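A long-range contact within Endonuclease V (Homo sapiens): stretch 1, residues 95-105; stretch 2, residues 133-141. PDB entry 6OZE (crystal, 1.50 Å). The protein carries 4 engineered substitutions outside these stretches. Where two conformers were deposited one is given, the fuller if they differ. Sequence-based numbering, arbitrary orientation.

Stretch 1 (95-105) FLLELVQQLRE
Stretch 2, residues 133-141: HLGVLTDLP

Two helical segments run in broadly the same direction, their N-to-C axes at 38° (signed crossing angle -38°) and 10.4 Å apart at closest approach. Residues 95-105 are helical throughout; in the second stretch the helix covers 133-138, then Asp139 turns out of it with positive phi (51/44) and Leu140 becomes extended (-117/146). In the register, the nearest CA atoms are those of Leu97 and Thr138, 6.7 Å apart. Together the stretches bury 344 Å².

Apolar packing does most of the work. Leu96, Val100 and Arg104, spaced four apart, point CA-to-CB toward the partner; Leu97, beside them, points sideways but is the most covered residue of its stretch. Leu134 (t, chi2 p) brings CD1 to 3.9 Å from Leu96 CB and, equally, 3.9 Å from Leu97 N, so a methyl packs against backbone as well as side chain. The t,t rotamer of Leu97 carries CD1 to 3.4 Å from Leu137 CB, a close fit, though both leucines keep some exposure. Val100 (t) places CG1 4.3 Å from Thr138 CG2 and 4.1 Å from Leu140 CD1; Leu140 (m,t) thus extends the apolar surface beyond the helix end.

Thr138 (p) suits its buried place by dividing its chemistry: CG2 faces Leu97 and Val100, while OG1 donates to Leu134 O at 2.8 Å within its own helix and accepts a weak bond from Leu140 N at 3.3 Å.

The polar link lies at the C-terminal end of the second helix. Arg104 (t,t,m, chi4 -95°) donates weakly from NH2 to Thr138 O at 3.3 Å, with the carbonyl near the guanidinium plane. Water 1 doubles the link, accepting from Arg104 NH1 at 3.0 Å and donating to Thr138 O at 3.1 Å. Gln101 OE1 accepts a weak bond from Arg104 NE at 3.3 Å, while Gln101 NE2 donates to Glu105 OE2 at 3.0 Å.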

# COMPACT_ATOMS: atom_id res chain seq x y z
N PHE A 95 -7.13 5.12 -11.24
CA PHE A 95 -8.37 5.29 -10.50
C PHE A 95 -8.12 5.77 -9.09
O PHE A 95 -8.88 6.61 -8.58
CB PHE A 95 -9.15 3.98 -10.52
CG PHE A 95 -9.40 3.49 -11.90
CD1 PHE A 95 -10.35 4.10 -12.70
CD2 PHE A 95 -8.64 2.47 -12.44
CE1 PHE A 95 -10.56 3.68 -13.99
CE2 PHE A 95 -8.85 2.05 -13.74
CZ PHE A 95 -9.81 2.65 -14.51
N LEU A 96 -7.08 5.27 -8.44
CA LEU A 96 -6.77 5.75 -7.11
C LEU A 96 -6.34 7.21 -7.15
O LEU A 96 -6.73 8.00 -6.29
CB LEU A 96 -5.67 4.88 -6.50
CG LEU A 96 -6.07 3.42 -6.30
CD1 LEU A 96 -4.89 2.64 -5.69
CD2 LEU A 96 -7.28 3.34 -5.38
N LEU A 97 -5.55 7.58 -8.15
CA LEU A 97 -5.15 8.98 -8.27
C LEU A 97 -6.37 9.88 -8.45
O LEU A 97 -6.42 10.98 -7.87
CB LEU A 97 -4.16 9.14 -9.42
CG LEU A 97 -3.26 10.37 -9.38
CD1 LEU A 97 -1.98 10.08 -10.09
CD2 LEU A 97 -3.96 11.53 -10.04
N GLU A 98 -7.37 9.45 -9.23
CA GLU A 98 -8.58 10.24 -9.42
C GLU A 98 -9.35 10.42 -8.12
O GLU A 98 -9.93 11.49 -7.88
CB GLU A 98 -9.47 9.56 -10.47
CG GLU A 98 -10.65 10.39 -10.90
CD GLU A 98 -10.24 11.58 -11.76
OE1 GLU A 98 -9.12 11.56 -12.32
OE2 GLU A 98 -11.05 12.52 -11.88
N LEU A 99 -9.39 9.39 -7.28
CA LEU A 99 -10.07 9.54 -5.99
C LEU A 99 -9.35 10.54 -5.10
O LEU A 99 -9.99 11.34 -4.42
CB LEU A 99 -10.17 8.19 -5.28
CG LEU A 99 -11.09 7.16 -5.94
CD1 LEU A 99 -10.96 5.80 -5.21
CD2 LEU A 99 -12.52 7.64 -5.93
N VAL A 100 -8.01 10.49 -5.08
CA VAL A 100 -7.26 11.44 -4.26
C VAL A 100 -7.48 12.86 -4.75
O VAL A 100 -7.69 13.79 -3.95
CB VAL A 100 -5.77 11.05 -4.24
CG1 VAL A 100 -4.96 12.11 -3.50
CG2 VAL A 100 -5.59 9.69 -3.59
N GLN A 101 -7.47 13.07 -6.07
CA GLN A 101 -7.68 14.41 -6.60
C GLN A 101 -9.08 14.92 -6.31
O GLN A 101 -9.26 16.09 -5.96
CB GLN A 101 -7.36 14.47 -8.09
CG GLN A 101 -7.35 15.90 -8.63
CD GLN A 101 -6.28 16.77 -7.97
OE1 GLN A 101 -5.24 16.27 -7.53
NE2 GLN A 101 -6.54 18.07 -7.88
N GLN A 102 -10.10 14.05 -6.44
CA GLN A 102 -11.45 14.45 -6.06
C GLN A 102 -11.48 14.95 -4.62
O GLN A 102 -12.08 15.99 -4.32
CB GLN A 102 -12.42 13.28 -6.24
CG GLN A 102 -13.79 13.57 -5.62
CD GLN A 102 -14.66 12.33 -5.48
OE1 GLN A 102 -14.18 11.21 -5.59
NE2 GLN A 102 -15.95 12.55 -5.23
N LEU A 103 -10.84 14.21 -3.71
CA LEU A 103 -10.78 14.65 -2.32
C LEU A 103 -10.06 16.00 -2.21
O LEU A 103 -10.53 16.91 -1.52
CB LEU A 103 -10.08 13.58 -1.48
CG LEU A 103 -9.95 13.93 0.00
CD1 LEU A 103 -11.31 14.25 0.60
CD2 LEU A 103 -9.24 12.79 0.74
N ARG A 104 -8.91 16.13 -2.89
CA ARG A 104 -8.10 17.34 -2.77
C ARG A 104 -8.89 18.59 -3.18
O ARG A 104 -8.67 19.67 -2.62
CB ARG A 104 -6.83 17.21 -3.63
CG ARG A 104 -5.67 18.09 -3.17
CD ARG A 104 -4.54 18.16 -4.20
NE ARG A 104 -3.95 16.85 -4.51
CZ ARG A 104 -2.87 16.35 -3.93
NH1 ARG A 104 -2.24 17.03 -2.98
NH2 ARG A 104 -2.41 15.15 -4.29
N GLU A 105 -9.81 18.45 -4.13
CA GLU A 105 -10.61 19.58 -4.58
C GLU A 105 -11.92 19.72 -3.80
O GLU A 105 -12.39 20.84 -3.57
CB GLU A 105 -10.91 19.44 -6.07
CG GLU A 105 -9.66 19.47 -6.93
CD GLU A 105 -9.93 19.13 -8.39
OE1 GLU A 105 -11.10 18.83 -8.72
OE2 GLU A 105 -8.98 19.15 -9.19
N HIS A 133 4.39 4.01 -7.12
CA HIS A 133 3.84 4.64 -8.31
C HIS A 133 2.76 5.65 -7.91
O HIS A 133 2.75 6.79 -8.40
CB HIS A 133 3.28 3.53 -9.19
CG HIS A 133 3.13 3.87 -10.64
ND1 HIS A 133 3.45 2.97 -11.63
CD2 HIS A 133 2.69 4.99 -11.27
CE1 HIS A 133 3.21 3.51 -12.82
NE2 HIS A 133 2.76 4.74 -12.62
N LEU A 134 1.86 5.25 -7.00
CA LEU A 134 0.86 6.18 -6.51
C LEU A 134 1.50 7.30 -5.70
O LEU A 134 1.10 8.47 -5.81
CB LEU A 134 -0.18 5.42 -5.67
CG LEU A 134 -1.33 6.25 -5.10
CD1 LEU A 134 -2.23 6.80 -6.23
CD2 LEU A 134 -2.14 5.40 -4.15
N GLY A 135 2.51 6.97 -4.88
CA GLY A 135 3.15 8.00 -4.07
C GLY A 135 3.81 9.09 -4.89
O GLY A 135 3.67 10.28 -4.61
N VAL A 136 4.56 8.71 -5.93
CA VAL A 136 5.26 9.71 -6.74
C VAL A 136 4.26 10.61 -7.46
O VAL A 136 4.47 11.82 -7.58
CB VAL A 136 6.24 9.02 -7.71
CG1 VAL A 136 6.67 9.97 -8.82
CG2 VAL A 136 7.47 8.51 -6.96
N LEU A 137 3.18 10.02 -7.97
CA LEU A 137 2.22 10.79 -8.75
C LEU A 137 1.34 11.68 -7.88
O LEU A 137 1.00 12.80 -8.30
CB LEU A 137 1.39 9.86 -9.63
CG LEU A 137 2.13 9.25 -10.82
CD1 LEU A 137 1.23 8.25 -11.53
CD2 LEU A 137 2.60 10.32 -11.80
N THR A 138 0.97 11.24 -6.68
CA THR A 138 0.25 12.11 -5.75
C THR A 138 1.19 13.03 -4.97
O THR A 138 0.71 14.01 -4.39
CB THR A 138 -0.53 11.29 -4.72
OG1 THR A 138 0.37 10.48 -3.95
CG2 THR A 138 -1.56 10.39 -5.40
N ASP A 139 2.50 12.75 -4.98
CA ASP A 139 3.48 13.40 -4.10
C ASP A 139 3.04 13.35 -2.64
O ASP A 139 3.11 14.34 -1.92
CB ASP A 139 3.81 14.82 -4.53
CG ASP A 139 5.16 15.28 -4.01
OD1 ASP A 139 6.04 14.41 -3.78
OD2 ASP A 139 5.33 16.50 -3.83
N LEU A 140 2.54 12.20 -2.22
CA LEU A 140 2.18 12.00 -0.83
C LEU A 140 3.06 10.90 -0.24
O LEU A 140 3.43 9.95 -0.94
CB LEU A 140 0.72 11.55 -0.70
CG LEU A 140 -0.38 12.58 -0.96
CD1 LEU A 140 -1.74 11.88 -0.92
CD2 LEU A 140 -0.31 13.71 0.06
N PRO A 141 3.41 11.01 1.04
CA PRO A 141 4.01 9.87 1.72
C PRO A 141 3.13 8.64 1.56
O PRO A 141 1.90 8.70 1.74
CB PRO A 141 4.06 10.33 3.18
CG PRO A 141 4.18 11.83 3.08
CD PRO A 141 3.27 12.18 1.92
O HOH W 1 0.65 16.34 -2.32